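Local coordinates for insecticidal protein (Brevibacillus laterosporus, PDB 7ML9), which is an epsilon-toxin-like insecticidal protein active against the western corn rootworm that probably acts by forming beta-barrel pores in membranes, at residues A[218-223]-A[266-271]; A[146-151]-A[171-176]. One frame throughout, in Å; residues are numbered along the deposited sequence.

Overall arrangement
Contact 1 pairs segments 218-223 and 266-271 of the long strands 201-229 and 266-289, while contact 2 joins the end of strand 130-147 and the loop after it to the turn that follows strand 165-172. Their centres lie 12 Å apart, and strands 130-147 and 266-289 are neighbours in the same sheet. The hairpin 153-160/165-172 forms a separate two-stranded sheet. Contact 2 packs against the buried face of contact 1 from both of its segments: Leu146 CD2 of strand 130-147 meets Val269 CG2 at 3.6 Å, and Tyr171 CG of the hairpin meets Leu219 CD2 at 3.7 Å. A bound samarium ion lies about 5 Å from the side chain of Asn218, and a sodium ion about 14 Å from that of Val269.

Contact 1 of 2, residues A[218-223]-A[266-271]; sequences NLYANV and DVIVKG
Six backbone hydrogen bonds join strand 218-223 to strand 266-271, in three reciprocal pairs: Leu219 with Gly271, Ala221 with Val269 and Val223 with Val267. Val269 N donates to Ala221 O at 2.9 Å, nearly along the C=O axis; the shortest bond is Gly271 N to Leu219 O, 2.7 Å. At the Gly271 end the geometry is skewed, since Leu219 N stands 63° out of the carbonyl plane of Gly271. On the buried face, Val223 CG2 and Val267 CG2 press together at 3.4 Å, tighter than usual; each occupies the crowded position between backbone N and carbonyl carbon. Ala221 CB meets Val269 CG1 at 3.9 Å. This is regular antiparallel pairing within the long sheet of an aerolysin-type pore-forming toxin. On the other face the Tyr220 ring runs alongside Lys270, CE1 lying 3.6 Å from Lys270 CG, while Tyr220 CD1 meets Ile268 CG2. Asn222 and Asp266 cross at about a right angle; one water bridges Asn222 ND2, from which it accepts at 3.1 Å, and Asp266 OD2, 2.6 Å away. Further out, Asn89 ND2 bonds Asn222 OD1, Trp92 stacks on Tyr220, and Ile242 of helix 242-252 covers both Val223 and Val267.

Contact 2 of 2, residues A[146-151]-A[171-176]; sequences LKLGVK and YNFQNS
Leu146, near the end of strand 130-147, opens this junction between the long sheet of the aerolysin-like fold and the turn leaving the two-stranded hairpin 153-160/165-172. Its backbone N donates to Phe173 O at 2.8 Å, with the acceptor approached in its carbonyl plane but the bond itself bent, 149° at the hydrogen. This is the one hydrogen bond between the two segments, so side-chain packing supplies most of the remaining contact. With CG beside the backbone N (chi1 -61°), the Leu146 side chain runs alongside that of Phe173 and brings CD1 within 3.9 Å of Phe173 CD2. Its other flank meets Val269 of strand 266-289. After Lys147, which bonds through its backbone to Thr26 and Val28, Leu148 turns back toward the hairpin end and crosses the phenyl group obliquely. Leu148 CD1 also reaches Phe173 CD2, again at 3.9 Å, so the two leucine methyls converge on one ring carbon. Leu148 packs in addition on Ala221 and Val223 of strand 201-229, while Phe173 is covered by Ala91 and Leu219 besides the two leucines. Gly149 takes the chain round with a positive phi. At the exposed end, the Lys151 side chain crosses that of Asn172 at about a right angle, its aliphatic CE lying 3.6 Å from Asn172 ND2. That amide is held in an Asx turn: Gln174 N donates to Asn172 OD1, 3.0 Å away and almost straight at 173°, in the plane of the amide carbonyl.

Contact 1 of 2, residues A[218-223]-A[266-271]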
ATOM      1  N   ASN A 218       1.783  -4.423   1.692  1.00 19.82           N
ATOM      2  CA  ASN A 218       1.303  -5.802   1.709  1.00 25.36           C
ATOM      3  C   ASN A 218      -0.200  -5.812   1.966  1.00 21.93           C
ATOM      4  O   ASN A 218      -0.687  -5.135   2.879  1.00 24.82           O
ATOM      5  CB  ASN A 218       2.009  -6.619   2.784  1.00 21.85           C
ATOM      6  CG  ASN A 218       3.478  -6.770   2.526  1.00 31.70           C
ATOM      7  OD1 ASN A 218       4.280  -6.687   3.450  1.00 45.39           O
ATOM      8  ND2 ASN A 218       3.846  -6.971   1.272  1.00 29.21           N
ATOM      9  N   LEU A 219      -0.927  -6.571   1.161  1.00 19.55           N
ATOM     10  CA  LEU A 219      -2.364  -6.769   1.312  1.00 14.29           C
ATOM     11  C   LEU A 219      -2.594  -8.188   1.826  1.00 24.34           C
ATOM     12  O   LEU A 219      -1.991  -9.135   1.308  1.00 22.49           O
ATOM     13  CB  LEU A 219      -3.076  -6.563  -0.024  1.00 16.66           C
ATOM     14  CG  LEU A 219      -2.656  -5.290  -0.783  1.00 19.15           C
ATOM     15  CD1 LEU A 219      -3.388  -5.214  -2.106  1.00 18.14           C
ATOM     16  CD2 LEU A 219      -2.942  -4.070   0.056  1.00 22.70           C
ATOM     17  N   TYR A 220      -3.421  -8.332   2.863  1.00 18.47           N
ATOM     18  CA  TYR A 220      -3.608  -9.622   3.530  1.00 19.44           C
ATOM     19  C   TYR A 220      -5.091  -9.905   3.677  1.00 24.49           C
ATOM     20  O   TYR A 220      -5.878  -9.007   3.986  1.00 18.52           O
ATOM     21  CB  TYR A 220      -2.973  -9.663   4.938  1.00 21.01           C
ATOM     22  CG  TYR A 220      -1.473  -9.538   4.974  1.00 25.05           C
ATOM     23  CD1 TYR A 220      -0.657 -10.584   4.578  1.00 20.58           C
ATOM     24  CD2 TYR A 220      -0.862  -8.365   5.417  1.00 27.13           C
ATOM     25  CE1 TYR A 220       0.721 -10.482   4.623  1.00 24.66           C
ATOM     26  CE2 TYR A 220       0.515  -8.252   5.460  1.00 25.01           C
ATOM     27  CZ  TYR A 220       1.303  -9.311   5.066  1.00 29.62           C
ATOM     28  OH  TYR A 220       2.673  -9.199   5.098  1.00 31.92           O
ATOM     29  N   ALA A 221      -5.483 -11.154   3.472  1.00 20.09           N
ATOM     30  CA  ALA A 221      -6.829 -11.568   3.832  1.00 16.12           C
ATOM     31  C   ALA A 221      -6.729 -12.881   4.591  1.00 22.74           C
ATOM     32  O   ALA A 221      -5.959 -13.769   4.204  1.00 19.88           O
ATOM     33  CB  ALA A 221      -7.717 -11.705   2.588  1.00 21.91           C
ATOM     34  N   ASN A 222      -7.473 -12.986   5.683  1.00 19.35           N
ATOM     35  CA  ASN A 222      -7.594 -14.221   6.444  1.00 19.13           C
ATOM     36  C   ASN A 222      -8.886 -14.884   5.994  1.00 19.99           C
ATOM     37  O   ASN A 222      -9.963 -14.283   6.111  1.00 21.32           O
ATOM     38  CB  ASN A 222      -7.603 -13.926   7.945  1.00 18.68           C
ATOM     39  CG  ASN A 222      -7.726 -15.180   8.803  1.00 23.84           C
ATOM     40  OD1 ASN A 222      -8.659 -15.972   8.656  1.00 23.49           O
ATOM     41  ND2 ASN A 222      -6.791 -15.345   9.726  1.00 24.94           N
ATOM     42  N   VAL A 223      -8.784 -16.100   5.447  1.00 19.65           N
ATOM     43  CA  VAL A 223      -9.948 -16.782   4.889  1.00 16.82           C
ATOM     44  C   VAL A 223     -10.091 -18.162   5.523  1.00 18.17           C
ATOM     45  O   VAL A 223      -9.102 -18.818   5.866  1.00 17.58           O
ATOM     46  CB  VAL A 223      -9.887 -16.896   3.346  1.00 17.78           C
ATOM     47  CG1 VAL A 223      -9.603 -15.536   2.705  1.00 20.57           C
ATOM     48  CG2 VAL A 223      -8.839 -17.874   2.922  1.00 18.56           C
ATOM     49  N   ASP A 266      -7.486 -21.462   9.578  1.00 19.45           N
ATOM     50  CA  ASP A 266      -7.634 -20.570   8.437  1.00 18.89           C
ATOM     51  C   ASP A 266      -6.316 -20.484   7.670  1.00 18.15           C
ATOM     52  O   ASP A 266      -5.300 -21.084   8.045  1.00 17.89           O
ATOM     53  CB  ASP A 266      -8.076 -19.168   8.896  1.00 19.55           C
ATOM     54  CG  ASP A 266      -9.281 -19.204   9.831  1.00 28.44           C
ATOM     55  OD1 ASP A 266     -10.364 -19.687   9.407  1.00 27.46           O
ATOM     56  OD2 ASP A 266      -9.142 -18.758  10.998  1.00 30.51           O
ATOM     57  N   VAL A 267      -6.334 -19.725   6.576  1.00 15.64           N
ATOM     58  CA  VAL A 267      -5.114 -19.388   5.861  1.00 13.20           C
ATOM     59  C   VAL A 267      -5.101 -17.877   5.641  1.00 18.33           C
ATOM     60  O   VAL A 267      -6.148 -17.228   5.534  1.00 18.22           O
ATOM     61  CB  VAL A 267      -4.961 -20.129   4.506  1.00 16.47           C
ATOM     62  CG1 VAL A 267      -5.167 -21.680   4.651  1.00 14.10           C
ATOM     63  CG2 VAL A 267      -5.904 -19.575   3.516  1.00 23.05           C
ATOM     64  N   ILE A 268      -3.900 -17.320   5.586  1.00 17.02           N
ATOM     65  CA  ILE A 268      -3.702 -15.911   5.240  1.00 19.63           C
ATOM     66  C   ILE A 268      -3.120 -15.860   3.838  1.00 15.60           C
ATOM     67  O   ILE A 268      -2.123 -16.534   3.550  1.00 17.46           O
ATOM     68  CB  ILE A 268      -2.779 -15.210   6.252  1.00 18.37           C
ATOM     69  CG1 ILE A 268      -3.411 -15.213   7.636  1.00 22.51           C
ATOM     70  CG2 ILE A 268      -2.456 -13.783   5.793  1.00 20.25           C
ATOM     71  CD1 ILE A 268      -2.438 -14.841   8.739  1.00 20.54           C
ATOM     72  N   VAL A 269      -3.743 -15.079   2.961  1.00 13.54           N
ATOM     73  CA  VAL A 269      -3.272 -14.928   1.592  1.00 14.09           C
ATOM     74  C   VAL A 269      -2.762 -13.500   1.417  1.00 18.16           C
ATOM     75  O   VAL A 269      -3.335 -12.560   1.972  1.00 17.14           O
ATOM     76  CB  VAL A 269      -4.374 -15.284   0.572  1.00 16.86           C
ATOM     77  CG1 VAL A 269      -5.575 -14.358   0.669  1.00 21.57           C
ATOM     78  CG2 VAL A 269      -3.805 -15.302  -0.833  1.00 19.13           C
ATOM     79  N   LYS A 270      -1.676 -13.343   0.665  1.00 18.36           N
ATOM     80  CA  LYS A 270      -0.968 -12.068   0.571  1.00 20.31           C
ATOM     81  C   LYS A 270      -1.000 -11.554  -0.856  1.00 17.61           C
ATOM     82  O   LYS A 270      -0.735 -12.311  -1.794  1.00 18.83           O
ATOM     83  CB  LYS A 270       0.482 -12.206   1.033  1.00 20.90           C
ATOM     84  CG  LYS A 270       1.234 -10.874   1.099  1.00 26.32           C
ATOM     85  CD  LYS A 270       2.730 -11.080   1.288  1.00 32.22           C
ATOM     86  CE  LYS A 270       3.467 -10.885  -0.031  1.00 45.27           C
ATOM     87  NZ  LYS A 270       3.518  -9.450  -0.440  1.00 60.01           N
ATOM     88  N   GLY A 271      -1.336 -10.267  -1.013  1.00 16.57           N
ATOM     89  CA  GLY A 271      -1.165  -9.549  -2.262  1.00 15.06           C
ATOM     90  C   GLY A 271      -0.292  -8.318  -2.044  1.00 15.64           C
ATOM     91  O   GLY A 271       0.353  -8.197  -0.992  1.00 14.81           O
TER
HETATM   92  O   HOH W   1      -7.049 -17.515  11.962  1.00 30.12           O

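Contact 2 of 2, residues A[146-151]-A[171-176]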
ATOM      1  N   LEU A 146      -6.087  -9.772  -5.010  1.00 19.51           N
ATOM      2  CA  LEU A 146      -6.693 -10.969  -4.437  1.00 18.46           C
ATOM      3  C   LEU A 146      -8.160 -10.984  -4.843  1.00 24.27           C
ATOM      4  O   LEU A 146      -8.928 -10.089  -4.461  1.00 19.94           O
ATOM      5  CB  LEU A 146      -6.528 -11.004  -2.913  1.00 19.63           C
ATOM      6  CG  LEU A 146      -5.104 -11.025  -2.335  1.00 18.98           C
ATOM      7  CD1 LEU A 146      -5.107 -10.842  -0.815  1.00 22.71           C
ATOM      8  CD2 LEU A 146      -4.372 -12.295  -2.696  1.00 23.26           C
ATOM      9  N   LYS A 147      -8.543 -11.975  -5.645  1.00 17.70           N
ATOM     10  CA  LYS A 147      -9.943 -12.180  -6.023  1.00 17.94           C
ATOM     11  C   LYS A 147     -10.581 -13.062  -4.956  1.00 22.77           C
ATOM     12  O   LYS A 147     -10.326 -14.267  -4.899  1.00 18.13           O
ATOM     13  CB  LYS A 147     -10.048 -12.813  -7.404  1.00 21.36           C
ATOM     14  CG  LYS A 147     -11.490 -12.987  -7.861  1.00 25.11           C
ATOM     15  CD  LYS A 147     -11.579 -13.314  -9.341  1.00 33.85           C
ATOM     16  CE  LYS A 147     -12.877 -14.046  -9.649  1.00 45.62           C
ATOM     17  NZ  LYS A 147     -13.234 -13.952 -11.097  1.00 52.90           N
ATOM     18  N   LEU A 148     -11.391 -12.457  -4.092  1.00 19.60           N
ATOM     19  CA  LEU A 148     -11.912 -13.126  -2.915  1.00 22.16           C
ATOM     20  C   LEU A 148     -13.385 -13.484  -3.021  1.00 22.27           C
ATOM     21  O   LEU A 148     -13.906 -14.130  -2.108  1.00 22.58           O
ATOM     22  CB  LEU A 148     -11.677 -12.255  -1.678  1.00 21.57           C
ATOM     23  CG  LEU A 148     -10.198 -12.123  -1.301  1.00 21.79           C
ATOM     24  CD1 LEU A 148      -9.971 -10.871  -0.451  1.00 26.15           C
ATOM     25  CD2 LEU A 148      -9.744 -13.386  -0.540  1.00 22.24           C
ATOM     26  N   GLY A 149     -14.061 -13.102  -4.104  1.00 21.78           N
ATOM     27  CA  GLY A 149     -15.474 -13.387  -4.265  1.00 24.69           C
ATOM     28  C   GLY A 149     -16.393 -12.360  -3.645  1.00 35.36           C
ATOM     29  O   GLY A 149     -17.620 -12.535  -3.685  1.00 29.52           O
ATOM     30  N   VAL A 150     -15.834 -11.298  -3.070  1.00 25.81           N
ATOM     31  CA  VAL A 150     -16.585 -10.221  -2.443  1.00 30.66           C
ATOM     32  C   VAL A 150     -15.675  -9.000  -2.456  1.00 33.76           C
ATOM     33  O   VAL A 150     -14.447  -9.121  -2.355  1.00 26.98           O
ATOM     34  CB  VAL A 150     -17.038 -10.599  -1.011  1.00 28.01           C
ATOM     35  CG1 VAL A 150     -15.850 -11.034  -0.149  1.00 29.74           C
ATOM     36  CG2 VAL A 150     -17.777  -9.460  -0.351  1.00 39.18           C
ATOM     37  N   LYS A 151     -16.272  -7.822  -2.623  1.00 37.23           N
ATOM     38  CA  LYS A 151     -15.476  -6.602  -2.603  1.00 26.90           C
ATOM     39  C   LYS A 151     -14.764  -6.482  -1.263  1.00 27.49           C
ATOM     40  O   LYS A 151     -15.380  -6.576  -0.198  1.00 31.26           O
ATOM     41  CB  LYS A 151     -16.353  -5.374  -2.862  1.00 40.20           C
ATOM     42  CG  LYS A 151     -15.546  -4.080  -3.009  1.00 42.77           C
ATOM     43  CD  LYS A 151     -16.306  -2.874  -2.487  1.00 49.98           C
ATOM     44  CE  LYS A 151     -15.478  -1.604  -2.600  1.00 56.27           C
ATOM     45  NZ  LYS A 151     -16.103  -0.514  -1.784  1.00 60.88           N
ATOM     46  N   TYR A 171      -6.897   0.533  -0.203  1.00 24.52           N
ATOM     47  CA  TYR A 171      -6.723  -0.385  -1.315  1.00 20.77           C
ATOM     48  C   TYR A 171      -8.015  -1.141  -1.570  1.00 22.07           C
ATOM     49  O   TYR A 171      -8.685  -1.576  -0.629  1.00 26.07           O
ATOM     50  CB  TYR A 171      -5.609  -1.396  -1.021  1.00 17.56           C
ATOM     51  CG  TYR A 171      -4.234  -0.821  -1.155  1.00 17.78           C
ATOM     52  CD1 TYR A 171      -3.592  -0.795  -2.378  1.00 17.77           C
ATOM     53  CD2 TYR A 171      -3.586  -0.283  -0.057  1.00 22.36           C
ATOM     54  CE1 TYR A 171      -2.333  -0.256  -2.503  1.00 20.37           C
ATOM     55  CE2 TYR A 171      -2.331   0.258  -0.172  1.00 25.34           C
ATOM     56  CZ  TYR A 171      -1.713   0.271  -1.393  1.00 21.47           C
ATOM     57  OH  TYR A 171      -0.453   0.810  -1.509  1.00 23.08           O
ATOM     58  N   ASN A 172      -8.362  -1.286  -2.840  1.00 24.62           N
ATOM     59  CA  ASN A 172      -9.316  -2.296  -3.271  1.00 29.36           C
ATOM     60  C   ASN A 172      -8.520  -3.494  -3.775  1.00 21.94           C
ATOM     61  O   ASN A 172      -7.658  -3.346  -4.648  1.00 22.19           O
ATOM     62  CB  ASN A 172     -10.248  -1.761  -4.360  1.00 33.80           C
ATOM     63  CG  ASN A 172     -11.373  -2.727  -4.689  1.00 41.59           C
ATOM     64  OD1 ASN A 172     -11.137  -3.912  -4.938  1.00 31.26           O
ATOM     65  ND2 ASN A 172     -12.607  -2.228  -4.675  1.00 42.67           N
ATOM     66  N   PHE A 173      -8.823  -4.677  -3.232  1.00 28.33           N
ATOM     67  CA  PHE A 173      -7.982  -5.849  -3.460  1.00 25.09           C
ATOM     68  C   PHE A 173      -8.074  -6.393  -4.879  1.00 21.35           C
ATOM     69  O   PHE A 173      -7.275  -7.265  -5.233  1.00 26.73           O
ATOM     70  CB  PHE A 173      -8.328  -6.951  -2.453  1.00 23.58           C
ATOM     71  CG  PHE A 173      -7.735  -6.745  -1.073  1.00 23.05           C
ATOM     72  CD1 PHE A 173      -7.426  -5.476  -0.593  1.00 27.02           C
ATOM     73  CD2 PHE A 173      -7.487  -7.832  -0.252  1.00 24.96           C
ATOM     74  CE1 PHE A 173      -6.884  -5.298   0.681  1.00 26.10           C
ATOM     75  CE2 PHE A 173      -6.945  -7.669   1.018  1.00 25.14           C
ATOM     76  CZ  PHE A 173      -6.637  -6.396   1.489  1.00 27.68           C
ATOM     77  N   GLN A 174      -8.996  -5.920  -5.712  1.00 22.39           N
ATOM     78  CA  GLN A 174      -9.046  -6.434  -7.075  1.00 26.07           C
ATOM     79  C   GLN A 174      -7.820  -5.989  -7.862  1.00 34.07           C
ATOM     80  O   GLN A 174      -7.391  -4.831  -7.768  1.00 32.36           O
ATOM     81  CB  GLN A 174     -10.316  -5.975  -7.792  1.00 32.66           C
ATOM     82  CG  GLN A 174     -10.382  -6.410  -9.260  1.00 37.20           C
ATOM     83  CD  GLN A 174     -11.547  -5.784 -10.026  1.00 55.32           C
ATOM     84  OE1 GLN A 174     -12.674  -5.712  -9.525  1.00 51.90           O
ATOM     85  NE2 GLN A 174     -11.276  -5.336 -11.249  1.00 54.78           N
ATOM     86  N   ASN A 175      -7.253  -6.921  -8.637  1.00 25.65           N
ATOM     87  CA  ASN A 175      -6.101  -6.620  -9.484  1.00 33.78           C
ATOM     88  C   ASN A 175      -6.336  -5.358 -10.310  1.00 35.94           C
ATOM     89  O   ASN A 175      -7.413  -5.159 -10.878  1.00 31.22           O
ATOM     90  CB  ASN A 175      -5.818  -7.795 -10.423  1.00 33.70           C
ATOM     91  CG  ASN A 175      -4.590  -7.574 -11.290  1.00 40.25           C
ATOM     92  OD1 ASN A 175      -3.672  -6.837 -10.922  1.00 40.94           O
ATOM     93  ND2 ASN A 175      -4.568  -8.223 -12.452  1.00 48.20           N
ATOM     94  N   SER A 176      -5.312  -4.502 -10.362  1.00 35.22           N
ATOM     95  CA  SER A 176      -5.257  -3.288 -11.175  1.00 33.74           C
ATOM     96  C   SER A 176      -6.169  -2.181 -10.676  1.00 32.86           C
ATOM     97  O   SER A 176      -6.354  -1.182 -11.385  1.00 39.11           O
ATOM     98  CB  SER A 176      -5.575  -3.575 -12.648  1.00 34.30           C
ATOM     99  OG  SER A 176      -4.579  -4.410 -13.204  1.00 42.08           O
TER